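Local coordinates for CCMAN5 (Cellulosimicrobium cellulans, PDB 2XSG), which probably hydrolyses alpha-mannosidic linkages as a family 92 glycoside hydrolase, a bacterial mannosidase that enables mannose-6-phosphate modification of yeast-produced lysosomal enzymes, at residues His314-Pro322 with Lys359-Leu370. Numbering follows the deposited sequence.
Sequences HLYRMFAMP and KFSVIAYIDPAL
The ring of F319 meets 359-370 at its edge: I366 CG2 lies 3.8 Å from CZ near the ring plane, D367 CB and L315 O are in plane, and D367 OD2 comes within 3.5 Å of CE1. P322, preceded by a cis peptide, sets CD against the edge of the F360 ring, 3.7 Å from CE1, while K359 CE sits over one face, offset toward the rim. The D367 carboxylate is turned 43° from the F319 ring; D367 is the N-cap of helix 368-387, its OD1 accepting a weak bond from L370 N. L370 CD2 reaches F319 CD1 obliquely at 3.5 Å. Replacing F319 by an alanine would probably leave a gap beside I366 and L370 and take the aromatic edge away from D367. M318, with CG anti to the backbone N (chi1 175°), brings SD to 3.8 Å from I366 CD1, while its CG passes I363 CG1 in the opposite direction, 4.1 Å away. K359 NZ donates to M321 O at 3.0 Å from above the carbonyl plane, with a C=O...N angle of 112°; its salt bridge to D356 and bond to A663 O, next to calcium ligand D662, tie the loop after helix 306-318 to helix 353-366, about 12 Å from the calcium ion. Within the (alpha/alpha)6-barrel catalytic domain, helix 275-290 packs against F319, and V671 of helix 665-675 touches M318 and I366.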
loop_
_atom_site.group_PDB
_atom_site.type_symbol
_atom_site.label_atom_id
_atom_site.label_comp_id
_atom_site.label_asym_id
_atom_site.label_seq_id
_atom_site.Cartn_x
_atom_site.Cartn_y
_atom_site.Cartn_z
ATOM N N HIS A 314 -6.451 -3.220 -9.351
ATOM C CA HIS A 314 -6.353 -2.604 -8.029
ATOM C C HIS A 314 -6.722 -3.569 -6.899
ATOM O O HIS A 314 -6.181 -3.462 -5.779
ATOM C CB HIS A 314 -7.129 -1.282 -7.952
ATOM C CG HIS A 314 -6.554 -0.215 -8.832
ATOM N ND1 HIS A 314 -5.240 0.188 -8.743
ATOM C CD2 HIS A 314 -7.102 0.510 -9.835
ATOM C CE1 HIS A 314 -5.003 1.120 -9.645
ATOM N NE2 HIS A 314 -6.120 1.344 -10.311
ATOM N N LEU A 315 -7.609 -4.525 -7.172
ATOM C CA LEU A 315 -7.809 -5.598 -6.198
ATOM C C LEU A 315 -6.482 -6.364 -5.995
ATOM O O LEU A 315 -6.081 -6.666 -4.847
ATOM C CB LEU A 315 -8.940 -6.544 -6.616
ATOM C CG LEU A 315 -9.481 -7.550 -5.594
ATOM C CD1 LEU A 315 -10.125 -6.859 -4.374
ATOM C CD2 LEU A 315 -10.475 -8.519 -6.229
ATOM N N TYR A 316 -5.793 -6.657 -7.100
ATOM C CA TYR A 316 -4.470 -7.293 -7.029
ATOM C C TYR A 316 -3.516 -6.482 -6.122
ATOM O O TYR A 316 -2.871 -7.028 -5.250
ATOM C CB TYR A 316 -3.914 -7.503 -8.441
ATOM C CG TYR A 316 -2.429 -7.786 -8.538
ATOM C CD1 TYR A 316 -1.924 -9.085 -8.394
ATOM C CD2 TYR A 316 -1.527 -6.759 -8.796
ATOM C CE1 TYR A 316 -0.541 -9.342 -8.488
ATOM C CE2 TYR A 316 -0.158 -7.004 -8.887
ATOM C CZ TYR A 316 0.329 -8.295 -8.737
ATOM O OH TYR A 316 1.690 -8.533 -8.836
ATOM N N ARG A 317 -3.480 -5.171 -6.322
ATOM C CA ARG A 317 -2.616 -4.276 -5.550
ATOM C C ARG A 317 -3.003 -4.207 -4.065
ATOM O O ARG A 317 -2.151 -3.946 -3.214
ATOM C CB ARG A 317 -2.659 -2.869 -6.141
ATOM C CG ARG A 317 -2.114 -2.717 -7.556
ATOM C CD ARG A 317 -0.648 -3.078 -7.613
ATOM N NE ARG A 317 -0.050 -2.703 -8.886
ATOM C CZ ARG A 317 1.093 -3.192 -9.365
ATOM N NH1 ARG A 317 1.784 -4.098 -8.681
ATOM N NH2 ARG A 317 1.538 -2.776 -10.540
ATOM N N MET A 318 -4.283 -4.426 -3.762
ATOM C CA MET A 318 -4.768 -4.431 -2.376
ATOM C C MET A 318 -4.204 -5.574 -1.514
ATOM O O MET A 318 -4.096 -5.430 -0.295
ATOM C CB MET A 318 -6.303 -4.430 -2.330
ATOM C CG MET A 318 -6.880 -4.547 -0.910
ATOM S SD MET A 318 -8.694 -4.645 -0.927
ATOM C CE MET A 318 -8.971 -3.776 -2.411
ATOM N N PHE A 319 -3.831 -6.681 -2.155
ATOM C CA PHE A 319 -3.245 -7.838 -1.467
ATOM C C PHE A 319 -1.708 -7.895 -1.634
ATOM O O PHE A 319 -1.175 -8.852 -2.197
ATOM C CB PHE A 319 -3.898 -9.148 -1.978
ATOM C CG PHE A 319 -5.339 -9.325 -1.550
ATOM C CD1 PHE A 319 -5.655 -10.060 -0.406
ATOM C CD2 PHE A 319 -6.373 -8.768 -2.287
ATOM C CE1 PHE A 319 -7.000 -10.235 0.004
ATOM C CE2 PHE A 319 -7.718 -8.920 -1.894
ATOM C CZ PHE A 319 -8.032 -9.652 -0.752
ATOM N N ALA A 320 -1.015 -6.863 -1.159
ATOM C CA ALA A 320 0.452 -6.819 -1.195
ATOM C C ALA A 320 1.072 -6.607 0.189
ATOM O O ALA A 320 1.969 -7.346 0.580
ATOM C CB ALA A 320 0.928 -5.751 -2.135
ATOM N N MET A 321 0.623 -5.583 0.914
ATOM C CA MET A 321 1.239 -5.221 2.193
ATOM C C MET A 321 0.160 -5.054 3.261
ATOM O O MET A 321 -0.932 -4.611 2.933
ATOM C CB MET A 321 2.034 -3.917 2.063
ATOM C CG MET A 321 3.372 -4.045 1.307
ATOM S SD MET A 321 4.117 -2.440 0.880
ATOM C CE MET A 321 4.512 -1.733 2.479
ATOM N N PRO A 322 0.457 -5.419 4.530
ATOM C CA PRO A 322 1.709 -6.023 5.001
ATOM C C PRO A 322 1.976 -7.413 4.406
ATOM O O PRO A 322 1.037 -8.110 4.000
ATOM C CB PRO A 322 1.521 -6.091 6.528
ATOM C CG PRO A 322 0.029 -6.132 6.720
ATOM C CD PRO A 322 -0.500 -5.229 5.636
ATOM N N LYS A 359 -7.007 1.665 4.596
ATOM C CA LYS A 359 -7.072 0.504 3.700
ATOM C C LYS A 359 -7.529 -0.758 4.445
ATOM O O LYS A 359 -8.248 -1.600 3.875
ATOM C CB LYS A 359 -5.733 0.280 2.958
ATOM C CG LYS A 359 -4.706 -0.542 3.718
ATOM C CD LYS A 359 -3.423 -0.746 2.920
ATOM C CE LYS A 359 -2.553 -1.775 3.609
ATOM N NZ LYS A 359 -1.090 -1.641 3.252
ATOM N N PHE A 360 -7.123 -0.876 5.713
ATOM C CA PHE A 360 -7.437 -2.046 6.506
ATOM C C PHE A 360 -8.940 -2.182 6.696
ATOM O O PHE A 360 -9.467 -3.299 6.659
ATOM C CB PHE A 360 -6.716 -2.010 7.865
ATOM C CG PHE A 360 -5.209 -2.064 7.745
ATOM C CD1 PHE A 360 -4.558 -3.272 7.552
ATOM C CD2 PHE A 360 -4.454 -0.903 7.799
ATOM C CE1 PHE A 360 -3.172 -3.333 7.414
ATOM C CE2 PHE A 360 -3.051 -0.955 7.685
ATOM C CZ PHE A 360 -2.420 -2.175 7.498
ATOM N N SER A 361 -9.635 -1.054 6.873
ATOM C CA SER A 361 -11.083 -1.090 7.060
ATOM C C SER A 361 -11.788 -1.745 5.866
ATOM O O SER A 361 -12.836 -2.388 6.041
ATOM C CB SER A 361 -11.655 0.302 7.281
ATOM O OG SER A 361 -11.021 1.025 8.336
ATOM N N VAL A 362 -11.225 -1.561 4.672
ATOM C CA VAL A 362 -11.741 -2.162 3.428
ATOM C C VAL A 362 -11.361 -3.642 3.311
ATOM O O VAL A 362 -12.205 -4.480 2.985
ATOM C CB VAL A 362 -11.241 -1.402 2.167
ATOM C CG1 VAL A 362 -11.871 -1.978 0.877
ATOM C CG2 VAL A 362 -11.514 0.118 2.269
ATOM N N ILE A 363 -10.088 -3.964 3.559
ATOM C CA ILE A 363 -9.656 -5.356 3.671
ATOM C C ILE A 363 -10.616 -6.149 4.571
ATOM O O ILE A 363 -11.009 -7.269 4.225
ATOM C CB ILE A 363 -8.194 -5.492 4.186
ATOM C CG1 ILE A 363 -7.199 -4.970 3.150
ATOM C CG2 ILE A 363 -7.868 -6.957 4.499
ATOM C CD1 ILE A 363 -5.779 -4.835 3.701
ATOM N N ALA A 364 -11.013 -5.559 5.698
ATOM C CA ALA A 364 -11.989 -6.203 6.599
ATOM C C ALA A 364 -13.233 -6.751 5.887
ATOM O O ALA A 364 -13.698 -7.839 6.218
ATOM C CB ALA A 364 -12.396 -5.273 7.735
ATOM N N TYR A 365 -13.769 -6.033 4.902
ATOM C CA TYR A 365 -14.980 -6.555 4.252
ATOM C C TYR A 365 -14.736 -7.387 2.984
ATOM O O TYR A 365 -15.667 -8.005 2.448
ATOM C CB TYR A 365 -16.092 -5.493 4.118
ATOM C CG TYR A 365 -15.944 -4.421 3.050
ATOM C CD1 TYR A 365 -15.923 -4.748 1.702
ATOM C CD2 TYR A 365 -15.918 -3.063 3.400
ATOM C CE1 TYR A 365 -15.831 -3.755 0.723
ATOM C CE2 TYR A 365 -15.843 -2.067 2.441
ATOM C CZ TYR A 365 -15.792 -2.427 1.091
ATOM O OH TYR A 365 -15.712 -1.451 0.119
ATOM N N ILE A 366 -13.481 -7.442 2.532
ATOM C CA ILE A 366 -13.137 -8.252 1.365
ATOM C C ILE A 366 -12.537 -9.612 1.764
ATOM O O ILE A 366 -12.901 -10.639 1.182
ATOM C CB ILE A 366 -12.272 -7.467 0.354
ATOM C CG1 ILE A 366 -13.165 -6.425 -0.349
ATOM C CG2 ILE A 366 -11.661 -8.406 -0.710
ATOM C CD1 ILE A 366 -12.427 -5.382 -1.115
ATOM N N ASP A 367 -11.658 -9.606 2.770
ATOM C CA ASP A 367 -11.023 -10.818 3.282
ATOM C C ASP A 367 -10.902 -10.734 4.806
ATOM O O ASP A 367 -9.834 -10.397 5.336
ATOM C CB ASP A 367 -9.652 -11.015 2.629
ATOM C CG ASP A 367 -9.059 -12.391 2.898
ATOM O OD1 ASP A 367 -9.517 -13.108 3.817
ATOM O OD2 ASP A 367 -8.117 -12.756 2.171
ATOM N N PRO A 368 -12.013 -11.014 5.521
ATOM C CA PRO A 368 -12.025 -10.825 6.985
ATOM C C PRO A 368 -10.916 -11.587 7.738
ATOM O O PRO A 368 -10.312 -11.026 8.670
ATOM C CB PRO A 368 -13.430 -11.311 7.390
ATOM C CG PRO A 368 -14.266 -11.087 6.166
ATOM C CD PRO A 368 -13.335 -11.423 5.010
ATOM N N ALA A 369 -10.637 -12.831 7.320
ATOM C CA ALA A 369 -9.622 -13.684 7.971
ATOM C C ALA A 369 -8.221 -13.103 7.835
ATOM O O ALA A 369 -7.432 -13.144 8.779
ATOM C CB ALA A 369 -9.639 -15.094 7.386
ATOM N N LEU A 370 -7.909 -12.579 6.652
ATOM C CA LEU A 370 -6.606 -11.960 6.434
ATOM C C LEU A 370 -6.483 -10.720 7.307
ATOM O O LEU A 370 -5.477 -10.509 7.976
ATOM C CB LEU A 370 -6.422 -11.594 4.958
ATOM C CG LEU A 370 -5.122 -10.889 4.549
ATOM C CD1 LEU A 370 -3.899 -11.819 4.771
ATOM C CD2 LEU A 370 -5.188 -10.433 3.089
#